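Local coordinates for sulfur oxidation protein soxB (Thermus thermophilus, PDB 2WDD), which probably hydrolyses the sulfur-sulfur bond of cysteine S-thiosulfonate in the Sox sulfur oxidation pathway, using a centre of two manganese ions, at residues W134-L139 with S162-T167; G130-T135 with L261-M266; S35-Q40 with G102-L107; P402-G407 with T425-P430. One frame throughout, in Å; residues are numbered along the deposited sequence. Where two conformers were deposited one is given.

Contact 1. Residues W134-L139 with S162-T167. With MN (manganese (II) ion), chain H.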
loop_
_atom_site.group_PDB
_atom_site.type_symbol
_atom_site.label_atom_id
_atom_site.label_comp_id
_atom_site.label_asym_id
_atom_site.label_seq_id
_atom_site.Cartn_x
_atom_site.Cartn_y
_atom_site.Cartn_z
ATOM N N TRP A 134 1.307 -1.265 11.010
ATOM C CA TRP A 134 1.646 -2.321 11.958
ATOM C C TRP A 134 1.901 -3.716 11.447
ATOM O O TRP A 134 2.406 -4.566 12.196
ATOM C CB TRP A 134 0.546 -2.442 13.015
ATOM C CG TRP A 134 0.324 -1.223 13.864
ATOM C CD1 TRP A 134 1.120 -0.107 13.959
ATOM C CD2 TRP A 134 -0.720 -1.056 14.823
ATOM N NE1 TRP A 134 0.602 0.762 14.895
ATOM C CE2 TRP A 134 -0.525 0.200 15.443
ATOM C CE3 TRP A 134 -1.836 -1.818 15.178
ATOM C CZ2 TRP A 134 -1.415 0.706 16.390
ATOM C CZ3 TRP A 134 -2.707 -1.326 16.134
ATOM C CH2 TRP A 134 -2.486 -0.075 16.734
ATOM N N THR A 135 1.469 -3.974 10.217
ATOM C CA THR A 135 1.457 -5.321 9.680
ATOM C C THR A 135 2.353 -5.561 8.485
ATOM O O THR A 135 2.937 -4.628 7.919
ATOM C CB THR A 135 -0.003 -5.665 9.296
ATOM O OG1 THR A 135 -0.519 -4.636 8.433
ATOM C CG2 THR A 135 -0.880 -5.727 10.548
ATOM N N ASN A 136 2.414 -6.835 8.093
ATOM C CA ASN A 136 3.058 -7.263 6.846
ATOM C C ASN A 136 4.575 -7.176 6.748
ATOM O O ASN A 136 5.121 -6.734 5.738
ATOM C CB ASN A 136 2.383 -6.589 5.655
ATOM C CG ASN A 136 0.879 -6.533 5.813
ATOM O OD1 ASN A 136 0.287 -5.457 5.857
ATOM N ND2 ASN A 136 0.255 -7.699 5.933
ATOM N N SER A 137 5.261 -7.655 7.780
ATOM C CA SER A 137 6.715 -7.670 7.761
ATOM C C SER A 137 7.176 -8.702 8.766
ATOM O O SER A 137 6.388 -9.168 9.575
ATOM C CB SER A 137 7.284 -6.302 8.136
ATOM O OG SER A 137 7.136 -6.058 9.532
ATOM N N GLY A 138 8.451 -9.060 8.701
ATOM C CA GLY A 138 9.003 -10.018 9.643
ATOM C C GLY A 138 8.876 -9.493 11.062
ATOM O O GLY A 138 8.369 -10.185 11.950
ATOM N N LEU A 139 9.333 -8.262 11.283
ATOM C CA LEU A 139 9.273 -7.652 12.606
ATOM C C LEU A 139 7.854 -7.684 13.147
ATOM O O LEU A 139 7.627 -7.980 14.328
ATOM C CB LEU A 139 9.747 -6.201 12.551
ATOM C CG LEU A 139 9.668 -5.408 13.858
ATOM C CD1 LEU A 139 10.751 -5.877 14.838
ATOM C CD2 LEU A 139 9.824 -3.914 13.566
ATOM N N SER A 162 -6.226 3.735 10.122
ATOM C CA SER A 162 -6.006 2.305 9.950
ATOM C C SER A 162 -6.648 1.600 8.768
ATOM O O SER A 162 -7.571 2.095 8.139
ATOM C CB SER A 162 -6.512 1.608 11.215
ATOM O OG SER A 162 -7.938 1.612 11.231
ATOM N N HIS A 163 -6.145 0.390 8.534
ATOM C CA HIS A 163 -6.681 -0.542 7.562
ATOM C C HIS A 163 -6.205 -1.955 7.919
ATOM O O HIS A 163 -6.904 -2.679 8.651
ATOM C CB HIS A 163 -6.347 -0.181 6.118
ATOM C CG HIS A 163 -6.689 -1.267 5.140
ATOM N ND1 HIS A 163 -6.174 -1.305 3.863
ATOM C CD2 HIS A 163 -7.450 -2.382 5.273
ATOM C CE1 HIS A 163 -6.614 -2.388 3.243
ATOM N NE2 HIS A 163 -7.385 -3.064 4.080
ATOM N N TRP A 164 -5.003 -2.332 7.468
ATOM C CA TRP A 164 -4.491 -3.685 7.739
ATOM C C TRP A 164 -4.246 -3.979 9.207
ATOM O O TRP A 164 -4.120 -5.134 9.595
ATOM C CB TRP A 164 -3.235 -3.998 6.916
ATOM C CG TRP A 164 -3.554 -4.424 5.510
ATOM C CD1 TRP A 164 -3.772 -3.613 4.430
ATOM C CD2 TRP A 164 -3.622 -5.763 5.025
ATOM N NE1 TRP A 164 -4.022 -4.370 3.307
ATOM C CE2 TRP A 164 -3.931 -5.698 3.650
ATOM C CE3 TRP A 164 -3.492 -7.018 5.633
ATOM C CZ2 TRP A 164 -4.128 -6.843 2.876
ATOM C CZ3 TRP A 164 -3.675 -8.151 4.851
ATOM C CH2 TRP A 164 -3.991 -8.052 3.495
ATOM N N GLU A 165 -4.190 -2.933 10.024
ATOM C CA GLU A 165 -4.019 -3.087 11.462
ATOM C C GLU A 165 -5.039 -4.089 11.996
ATOM O O GLU A 165 -4.738 -4.907 12.879
ATOM C CB GLU A 165 -4.311 -1.736 12.125
ATOM C CG GLU A 165 -3.125 -0.773 12.155
ATOM C CD GLU A 165 -2.687 -0.249 10.787
ATOM O OE1 GLU A 165 -3.542 -0.098 9.882
ATOM O OE2 GLU A 165 -1.486 0.086 10.675
ATOM N N TRP A 166 -6.253 -4.015 11.466
ATOM C CA TRP A 166 -7.322 -4.879 11.943
ATOM C C TRP A 166 -7.137 -6.364 11.691
ATOM O O TRP A 166 -7.891 -7.167 12.239
ATOM C CB TRP A 166 -8.670 -4.393 11.437
ATOM C CG TRP A 166 -8.967 -3.026 11.981
ATOM C CD1 TRP A 166 -8.723 -1.834 11.364
ATOM C CD2 TRP A 166 -9.406 -2.710 13.309
ATOM N NE1 TRP A 166 -9.006 -0.790 12.217
ATOM C CE2 TRP A 166 -9.433 -1.301 13.416
ATOM C CE3 TRP A 166 -9.793 -3.477 14.414
ATOM C CZ2 TRP A 166 -9.863 -0.643 14.570
ATOM C CZ3 TRP A 166 -10.189 -2.820 15.571
ATOM C CH2 TRP A 166 -10.232 -1.418 15.635
ATOM N N THR A 167 -6.158 -6.737 10.862
ATOM C CA THR A 167 -5.920 -8.157 10.603
ATOM C C THR A 167 -5.197 -8.801 11.778
ATOM O O THR A 167 -4.942 -10.006 11.774
ATOM C CB THR A 167 -5.216 -8.421 9.255
ATOM O OG1 THR A 167 -3.905 -7.856 9.265
ATOM C CG2 THR A 167 -6.031 -7.848 8.102
HETATM MN MN MN H . -4.680 -0.022 2.806
HETATM O O HOH W 1 -1.887 -9.237 7.869
HETATM O O HOH W 2 -3.218 -0.175 1.287
#

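Contact 2. Residues G130-T135 with L261-M266. With MN (manganese (II) ion), chain H; MN (manganese (II) ion), chain G.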
loop_
_atom_site.group_PDB
_atom_site.type_symbol
_atom_site.label_atom_id
_atom_site.label_comp_id
_atom_site.label_asym_id
_atom_site.label_seq_id
_atom_site.Cartn_x
_atom_site.Cartn_y
_atom_site.Cartn_z
ATOM N N GLY A 130 -0.463 7.544 7.982
ATOM C CA GLY A 130 -1.680 7.197 7.273
ATOM C C GLY A 130 -2.202 5.775 7.403
ATOM O O GLY A 130 -3.204 5.447 6.768
ATOM N N GLY A 131 -1.579 4.943 8.236
ATOM C CA GLY A 131 -2.083 3.589 8.441
ATOM C C GLY A 131 -1.425 2.540 7.557
ATOM O O GLY A 131 -0.586 2.857 6.716
ATOM N N ASP A 132 -1.822 1.282 7.742
ATOM C CA ASP A 132 -1.159 0.136 7.101
ATOM C C ASP A 132 0.282 0.181 7.560
ATOM O O ASP A 132 1.216 0.068 6.768
ATOM C CB ASP A 132 -1.246 0.172 5.577
ATOM C CG ASP A 132 -2.536 -0.427 5.061
ATOM O OD1 ASP A 132 -3.361 -0.865 5.889
ATOM O OD2 ASP A 132 -2.729 -0.467 3.834
ATOM N N THR A 133 0.452 0.384 8.862
ATOM C CA THR A 133 1.764 0.522 9.450
ATOM C C THR A 133 2.209 -0.731 10.197
ATOM O O THR A 133 3.359 -1.145 10.097
ATOM C CB THR A 133 1.759 1.705 10.445
ATOM O OG1 THR A 133 1.204 2.859 9.807
ATOM C CG2 THR A 133 3.170 2.006 10.958
ATOM N N TRP A 134 1.307 -1.265 11.010
ATOM C CA TRP A 134 1.646 -2.321 11.958
ATOM C C TRP A 134 1.901 -3.716 11.447
ATOM O O TRP A 134 2.406 -4.566 12.196
ATOM C CB TRP A 134 0.546 -2.442 13.015
ATOM C CG TRP A 134 0.324 -1.223 13.864
ATOM C CD1 TRP A 134 1.120 -0.107 13.959
ATOM C CD2 TRP A 134 -0.720 -1.056 14.823
ATOM N NE1 TRP A 134 0.602 0.762 14.895
ATOM C CE2 TRP A 134 -0.525 0.200 15.443
ATOM C CE3 TRP A 134 -1.836 -1.818 15.178
ATOM C CZ2 TRP A 134 -1.415 0.706 16.390
ATOM C CZ3 TRP A 134 -2.707 -1.326 16.134
ATOM C CH2 TRP A 134 -2.486 -0.075 16.734
ATOM N N THR A 135 1.469 -3.974 10.217
ATOM C CA THR A 135 1.457 -5.321 9.680
ATOM C C THR A 135 2.353 -5.561 8.485
ATOM O O THR A 135 2.937 -4.628 7.919
ATOM C CB THR A 135 -0.003 -5.665 9.296
ATOM O OG1 THR A 135 -0.519 -4.636 8.433
ATOM C CG2 THR A 135 -0.880 -5.727 10.548
ATOM N N LEU A 261 -6.803 12.958 7.362
ATOM C CA LEU A 261 -5.754 11.930 7.326
ATOM C C LEU A 261 -6.538 10.678 6.948
ATOM O O LEU A 261 -7.295 10.142 7.758
ATOM C CB LEU A 261 -5.144 11.749 8.722
ATOM C CG LEU A 261 -4.036 10.710 8.912
ATOM C CD1 LEU A 261 -2.859 10.969 7.978
ATOM C CD2 LEU A 261 -3.580 10.735 10.362
ATOM N N SER A 262 -6.451 10.305 5.676
ATOM C CA SER A 262 -7.311 9.279 5.106
ATOM C C SER A 262 -6.681 7.955 4.720
ATOM O O SER A 262 -5.554 7.900 4.211
ATOM C CB SER A 262 -7.912 9.857 3.821
ATOM O OG SER A 262 -8.895 9.003 3.269
ATOM N N HIS A 263 -7.468 6.894 4.883
ATOM C CA HIS A 263 -7.091 5.585 4.373
ATOM C C HIS A 263 -8.238 5.075 3.498
ATOM O O HIS A 263 -8.493 3.877 3.443
ATOM C CB HIS A 263 -6.714 4.563 5.448
ATOM C CG HIS A 263 -5.788 3.504 4.939
ATOM N ND1 HIS A 263 -4.424 3.541 5.152
ATOM C CD2 HIS A 263 -6.016 2.437 4.135
ATOM C CE1 HIS A 263 -3.858 2.529 4.514
ATOM N NE2 HIS A 263 -4.800 1.843 3.894
ATOM N N ASN A 264 -8.899 5.989 2.787
ATOM C CA ASN A 264 -9.993 5.611 1.891
ATOM C C ASN A 264 -9.490 5.083 0.553
ATOM O O ASN A 264 -10.213 4.354 -0.126
ATOM C CB ASN A 264 -10.871 6.830 1.534
ATOM C CG ASN A 264 -11.795 7.268 2.654
ATOM O OD1 ASN A 264 -12.396 6.454 3.343
ATOM N ND2 ASN A 264 -11.997 8.583 2.758
ATOM N N GLY A 265 -8.330 5.587 0.115
ATOM C CA GLY A 265 -7.787 5.366 -1.220
ATOM C C GLY A 265 -7.891 6.716 -1.928
ATOM O O GLY A 265 -8.888 7.423 -1.756
ATOM N N MET A 266 -6.882 7.096 -2.706
ATOM C CA MET A 266 -6.893 8.420 -3.317
ATOM C C MET A 266 -8.051 8.781 -4.234
ATOM O O MET A 266 -8.463 9.937 -4.256
ATOM C CB MET A 266 -5.549 8.762 -3.952
ATOM C CG MET A 266 -5.359 10.257 -4.142
ATOM S SD MET A 266 -3.671 10.668 -4.631
ATOM C CE MET A 266 -3.559 9.975 -6.271
HETATM MN MN MN H . -4.680 -0.022 2.806
HETATM MN MN MN G . -1.326 -0.248 2.150
HETATM O O HOH W 2 -3.218 -0.175 1.287
#

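Contact 3. Residues S35-Q40 with G102-L107. With MN (manganese (II) ion), chain G.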
loop_
_atom_site.group_PDB
_atom_site.type_symbol
_atom_site.label_atom_id
_atom_site.label_comp_id
_atom_site.label_asym_id
_atom_site.label_seq_id
_atom_site.Cartn_x
_atom_site.Cartn_y
_atom_site.Cartn_z
ATOM N N SER A 35 2.762 6.984 5.003
ATOM C CA SER A 35 1.644 6.062 5.097
ATOM C C SER A 35 2.055 4.736 4.490
ATOM O O SER A 35 3.036 4.647 3.735
ATOM C CB SER A 35 0.436 6.618 4.332
ATOM O OG SER A 35 -0.743 5.860 4.563
ATOM N N ASP A 36 1.299 3.707 4.825
ATOM C CA ASP A 36 1.509 2.407 4.213
ATOM C C ASP A 36 2.917 1.835 4.340
ATOM O O ASP A 36 3.421 1.166 3.428
ATOM C CB ASP A 36 1.043 2.447 2.755
ATOM C CG ASP A 36 -0.456 2.719 2.643
ATOM O OD1 ASP A 36 -1.257 1.771 2.720
ATOM O OD2 ASP A 36 -0.840 3.903 2.606
ATOM N N LEU A 37 3.524 2.045 5.505
ATOM C CA LEU A 37 4.849 1.490 5.787
ATOM C C LEU A 37 4.832 -0.039 5.709
ATOM O O LEU A 37 5.841 -0.651 5.370
ATOM C CB LEU A 37 5.295 1.924 7.181
ATOM C CG LEU A 37 6.674 1.488 7.676
ATOM C CD1 LEU A 37 7.790 2.005 6.793
ATOM C CD2 LEU A 37 6.884 1.952 9.101
ATOM N N HIS A 38 3.710 -0.640 6.090
ATOM C CA HIS A 38 3.572 -2.089 6.058
ATOM C C HIS A 38 4.734 -2.781 6.773
ATOM O O HIS A 38 5.353 -3.726 6.266
ATOM C CB HIS A 38 3.370 -2.588 4.636
ATOM C CG HIS A 38 1.988 -2.342 4.106
ATOM N ND1 HIS A 38 0.902 -3.127 4.444
ATOM C CD2 HIS A 38 1.511 -1.380 3.277
ATOM C CE1 HIS A 38 -0.168 -2.694 3.804
ATOM N NE2 HIS A 38 0.170 -1.620 3.109
ATOM N N GLY A 39 5.011 -2.278 7.973
ATOM C CA GLY A 39 6.008 -2.808 8.887
ATOM C C GLY A 39 7.430 -2.961 8.385
ATOM O O GLY A 39 8.228 -3.692 8.985
ATOM N N GLN A 40 7.764 -2.274 7.295
ATOM C CA GLN A 40 9.085 -2.405 6.690
ATOM C C GLN A 40 10.171 -1.770 7.532
ATOM O O GLN A 40 10.404 -0.566 7.488
ATOM C CB GLN A 40 9.068 -1.909 5.249
ATOM C CG GLN A 40 8.158 -2.771 4.362
ATOM C CD GLN A 40 8.627 -4.213 4.334
ATOM O OE1 GLN A 40 9.739 -4.493 3.886
ATOM N NE2 GLN A 40 7.816 -5.125 4.884
ATOM N N GLY A 102 13.693 3.615 2.461
ATOM C CA GLY A 102 13.074 3.243 3.715
ATOM C C GLY A 102 13.991 2.764 4.815
ATOM O O GLY A 102 15.175 3.123 4.884
ATOM N N GLY A 103 13.412 1.945 5.686
ATOM C CA GLY A 103 14.038 1.474 6.909
ATOM C C GLY A 103 13.518 2.400 8.000
ATOM O O GLY A 103 13.401 3.616 7.798
ATOM N N MET A 104 13.162 1.845 9.152
ATOM C CA MET A 104 12.647 2.678 10.232
ATOM C C MET A 104 13.739 3.604 10.766
ATOM O O MET A 104 13.458 4.726 11.196
ATOM C CB MET A 104 12.083 1.810 11.354
ATOM C CG MET A 104 10.744 1.186 10.997
ATOM S SD MET A 104 10.320 -0.174 12.088
ATOM C CE MET A 104 8.654 -0.514 11.568
ATOM N N GLY A 105 14.987 3.150 10.708
ATOM C CA GLY A 105 16.096 3.969 11.164
ATOM C C GLY A 105 16.192 5.253 10.367
ATOM O O GLY A 105 16.136 6.358 10.915
ATOM N N ALA A 106 16.307 5.108 9.050
ATOM C CA ALA A 106 16.417 6.269 8.172
ATOM C C ALA A 106 15.170 7.155 8.178
ATOM O O ALA A 106 15.279 8.381 8.157
ATOM C CB ALA A 106 16.762 5.836 6.765
ATOM N N LEU A 107 13.986 6.546 8.211
ATOM C CA LEU A 107 12.751 7.332 8.239
ATOM C C LEU A 107 12.717 8.168 9.519
ATOM O O LEU A 107 12.335 9.337 9.505
ATOM C CB LEU A 107 11.515 6.426 8.116
ATOM C CG LEU A 107 10.126 7.070 8.234
ATOM C CD1 LEU A 107 9.923 8.188 7.207
ATOM C CD2 LEU A 107 9.015 6.032 8.130
HETATM MN MN MN G . -1.326 -0.248 2.150
HETATM O O HOH W 3 10.824 1.146 5.320
HETATM O O HOH W 2 -3.218 -0.175 1.287
#

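Contact 4. Residues P402-G407 with T425-P430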
loop_
_atom_site.group_PDB
_atom_site.type_symbol
_atom_site.label_atom_id
_atom_site.label_comp_id
_atom_site.label_asym_id
_atom_site.label_seq_id
_atom_site.Cartn_x
_atom_site.Cartn_y
_atom_site.Cartn_z
ATOM N N PRO A 402 -2.805 -12.799 -4.817
ATOM C CA PRO A 402 -3.481 -11.558 -4.422
ATOM C C PRO A 402 -2.706 -10.330 -4.882
ATOM O O PRO A 402 -1.502 -10.187 -4.613
ATOM C CB PRO A 402 -3.493 -11.646 -2.893
ATOM C CG PRO A 402 -2.242 -12.434 -2.559
ATOM C CD PRO A 402 -2.081 -13.432 -3.697
ATOM N N ALA A 403 -3.421 -9.419 -5.530
ATOM C CA ALA A 403 -2.817 -8.212 -6.060
ATOM C C ALA A 403 -2.742 -7.086 -5.040
ATOM O O ALA A 403 -3.190 -5.971 -5.309
ATOM C CB ALA A 403 -3.564 -7.758 -7.305
ATOM N N VAL A 404 -2.157 -7.374 -3.884
ATOM C CA VAL A 404 -1.973 -6.351 -2.860
ATOM C C VAL A 404 -0.919 -5.359 -3.341
ATOM O O VAL A 404 -0.081 -5.679 -4.194
ATOM C CB VAL A 404 -1.592 -6.948 -1.497
ATOM C CG1 VAL A 404 -2.740 -7.768 -0.920
ATOM C CG2 VAL A 404 -0.280 -7.755 -1.571
ATOM N N ARG A 405 -0.965 -4.151 -2.787
ATOM C CA ARG A 405 0.017 -3.147 -3.191
ATOM C C ARG A 405 1.230 -3.075 -2.278
ATOM O O ARG A 405 2.160 -2.320 -2.541
ATOM C CB ARG A 405 -0.616 -1.771 -3.433
ATOM C CG ARG A 405 -1.372 -1.714 -4.763
ATOM C CD ARG A 405 -1.984 -0.353 -5.074
ATOM N NE ARG A 405 -2.712 -0.423 -6.337
ATOM C CZ ARG A 405 -3.188 0.631 -6.987
ATOM N NH1 ARG A 405 -3.829 0.457 -8.135
ATOM N NH2 ARG A 405 -3.043 1.849 -6.479
ATOM N N TRP A 406 1.250 -3.896 -1.223
ATOM C CA TRP A 406 2.424 -3.960 -0.358
ATOM C C TRP A 406 3.390 -5.061 -0.839
ATOM O O TRP A 406 3.011 -5.962 -1.591
ATOM C CB TRP A 406 2.055 -4.189 1.107
ATOM C CG TRP A 406 0.993 -5.220 1.379
ATOM C CD1 TRP A 406 -0.354 -4.991 1.505
ATOM C CD2 TRP A 406 1.202 -6.581 1.796
ATOM N NE1 TRP A 406 -0.997 -6.135 1.916
ATOM C CE2 TRP A 406 -0.066 -7.126 2.107
ATOM C CE3 TRP A 406 2.335 -7.392 1.926
ATOM C CZ2 TRP A 406 -0.228 -8.453 2.522
ATOM C CZ3 TRP A 406 2.174 -8.705 2.326
ATOM C CH2 TRP A 406 0.899 -9.222 2.626
ATOM N N GLY A 407 4.651 -4.956 -0.437
ATOM C CA GLY A 407 5.654 -5.897 -0.895
ATOM C C GLY A 407 7.024 -5.239 -0.905
ATOM O O GLY A 407 7.283 -4.286 -0.169
ATOM N N THR A 425 4.373 -11.818 1.623
ATOM C CA THR A 425 3.274 -12.726 1.937
ATOM C C THR A 425 2.906 -12.792 3.410
ATOM O O THR A 425 2.245 -13.752 3.846
ATOM C CB THR A 425 3.578 -14.164 1.427
ATOM O OG1 THR A 425 4.687 -14.715 2.155
ATOM C CG2 THR A 425 3.888 -14.184 -0.071
ATOM N N GLY A 426 3.333 -11.787 4.168
ATOM C CA GLY A 426 3.091 -11.721 5.596
ATOM C C GLY A 426 1.676 -11.364 6.005
ATOM O O GLY A 426 1.466 -10.400 6.757
ATOM N N PHE A 427 0.701 -12.108 5.491
ATOM C CA PHE A 427 -0.695 -11.973 5.917
ATOM C C PHE A 427 -0.794 -12.683 7.263
ATOM O O PHE A 427 -0.141 -13.705 7.472
ATOM C CB PHE A 427 -1.622 -12.778 4.991
ATOM C CG PHE A 427 -1.684 -12.267 3.581
ATOM C CD1 PHE A 427 -2.752 -11.476 3.163
ATOM C CD2 PHE A 427 -0.714 -12.627 2.655
ATOM C CE1 PHE A 427 -2.840 -11.021 1.839
ATOM C CE2 PHE A 427 -0.781 -12.165 1.338
ATOM C CZ PHE A 427 -1.822 -11.338 0.941
ATOM N N THR A 428 -1.690 -12.235 8.134
ATOM C CA THR A 428 -1.904 -12.984 9.373
ATOM C C THR A 428 -2.741 -14.228 9.045
ATOM O O THR A 428 -2.949 -15.083 9.915
ATOM C CB THR A 428 -2.631 -12.148 10.435
ATOM O OG1 THR A 428 -3.831 -11.614 9.869
ATOM C CG2 THR A 428 -1.722 -11.035 10.994
ATOM N N TYR A 429 -3.259 -14.296 7.813
ATOM C CA TYR A 429 -4.044 -15.439 7.312
ATOM C C TYR A 429 -3.388 -15.858 5.999
ATOM O O TYR A 429 -3.916 -15.618 4.924
ATOM C CB TYR A 429 -5.516 -15.068 7.076
ATOM C CG TYR A 429 -5.765 -13.779 6.310
ATOM C CD1 TYR A 429 -6.250 -13.804 5.008
ATOM C CD2 TYR A 429 -5.567 -12.539 6.920
ATOM C CE1 TYR A 429 -6.505 -12.626 4.312
ATOM C CE2 TYR A 429 -5.801 -11.349 6.219
ATOM C CZ TYR A 429 -6.294 -11.402 4.937
ATOM O OH TYR A 429 -6.541 -10.232 4.252
ATOM N N PRO A 430 -2.183 -16.436 6.083
ATOM C CA PRO A 430 -1.349 -16.740 4.909
ATOM C C PRO A 430 -1.599 -18.088 4.252
ATOM O O PRO A 430 -0.872 -18.484 3.340
ATOM C CB PRO A 430 0.056 -16.731 5.509
ATOM C CG PRO A 430 -0.172 -17.360 6.872
ATOM C CD PRO A 430 -1.493 -16.779 7.344
#

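Contact 1. Residues W134-L139 with S162-T167
The W134 indole has the side chain of E165 across one face. E165 CG lies over that face toward the rim, 3.4 Å from W134 CE3. The carboxylate and indole planes are 73° apart, so the acid does not lie flat on the ring. The N136 amide is also turned steeply against the W164 indole, with planes 84° apart. N136 OD1 sits over one face of that ring near the rim. W164 CD1 in turn covers part of one face of the H163 imidazole. At the edge of W166, NE1 points in plane to S162 OG at 2.8 Å. Residues S162-E165 probably occupy the place of the Gly-Asn-His-Glu motif of metallophosphoesterases, with H163 where the metal-binding asparagine would be. H163 ND1 binds manganese at 2.2 Å. E165 sits behind this ligand as a second-shell residue. Its chain bends at chi2 (68°), which turns CD out of line with the stem. W134 N gives a nearly straight bond to E165 OE2 at 3.1 Å, and T133 N also bonds to OE2. E165 OE1 accepts from H163 N at 3.0 Å, nearly in line with its C-O bond. An alanine here would probably leave the N-H groups of T133, W134 and H163 without their acceptor and open a gap over the W134 face. T135 OG1 packs against W164 CB at 3.2 Å and donates to N136 OD1, which also accepts from H38. Helices 146-155 and 170-179 pack round W134, and Q152 bonds its NE1.

Contact 2. Residues G130-T135 with L261-M266
D132 and H263 cross at about a right angle, with carboxylate and imidazole planes 64° apart. Both reach the same manganese ion. D132 OD2 and H263 NE2 each bind it at 2.2 Å. The two atoms are 3.1 Å apart because they share the metal, and they are not hydrogen-bonded. D132 OD2 also binds the second manganese at 2.2 Å, so this one oxygen bridges the pair. D132 OD1 is held by the backbone N-H of W164. The other nitrogen of H263 fixes the rotation of its ring. H263 ND1 donates to G130 O at 2.8 Å, nearly straight, with the oxygen in the ring plane. H263 CG is anti to the backbone N (chi1 -154°), which sends the ring toward G130 and the metal. The ring passes close to G131, where a CB would lie tight against H263 ND1. Behind the site, L261 CD1 packs on G130 CA at 4.0 Å. S262 OG accepts from N264 N in an ST turn and also bonds D269. Strands 124-129 and 257-262 belong to different sheets, and each leads into its loop here. A bridging aspartate after one strand and a histidine ligand after another are typical of the two-metal centre of metallophosphoesterases.

Contact 3. Residues S35-Q40 with G102-L107
L37 meets M104 and L107 in a buried apolar contact between the loop after strand 29-34 and the start of helix 104-120. The loop carries the Asp-x-His motif of the metallophosphoesterase fold. D36 OD1 binds manganese at 2.1 Å and H38 NE2 binds the same ion at 2.2 Å. L37, the residue between the two ligands, instead directs its side chain toward the helix. L37 CD2 touches M104 CE at 3.9 Å. The methionine is extended beyond CG, and chi3 (172°) carries CE out to the leucine. The other branch, L37 CD1, lies 4.4 Å from L107 CD2, a looser touch. W151 of helix 146-155 packs on all three side chains. L37 to Q40 form a type I' turn, closed by Q40 N to L37 O. M104 runs past this turn, with CG 3.9 Å from Q40 O and CE near G39 O. Q40 folds back, and its NE2 donates to H38 O at 3.2 Å. No direct hydrogen bond joins the two segments. G103, at the N-cap position of the helix, is linked to the loop through water instead. This water donates to Q40 O at 2.8 Å and accepts from G103 N at 2.7 Å.

Contact 4. Residues P402-G407 with T425-P430
W406 turns the edge of its indole to the face of F427. The six-membered ring of W406 and the F427 ring have centroids 4.8 Å apart and planes at 58°, an edge-to-face pair. W406 CZ2 lies over the centre of the phenyl ring, and W406 CH2 is 3.6 Å from F427 CE2. This is the tight, buried part. V404 CG2 of the same segment as W406 covers the centre of one indole face. W406 CZ3 comes edge-on to G426 N at 3.8 Å. Toward the partly exposed P402 and V404 the contact is smaller. P402 CG still touches F427 CZ at 3.7 Å, but V404 CG1 is 4.1 Å from the same atom. Both meet the phenyl ring obliquely. An alanine in place of F427 would probably leave the W406 edge without its ring face and let the indole shift. W406 also stacks on H38, a manganese ligand, and lies close to a bound sulfate. No hydrogen bond crosses the contact. The indole is therefore held on this side by ring and methyl packing, in a part of the 5'-nucleotidase C-terminal domain that borders the metal site.

Contact 3 comes first from the N terminus. It closes a loop of 61 residues, from the end of strand 29-34 to helix 104-120. Contacts 1 and 2 both start from the loop after strand 124-129. The short loop of contact 1, 22 residues, lies within the long one of contact 2, 125 residues. Contact 4 follows in series and closes a loop of 17 residues, with helix 418-425 in it, in the C-terminal domain. Contacts 1, 2 and 3 share the metal-bound water. D132 O to H38 N joins contacts 2 and 3. T428 OG1 to T167 O joins contact 4 to contact 1. Together they tie the two sheets of the N-terminal domain to the C-terminal domain round the manganese pair.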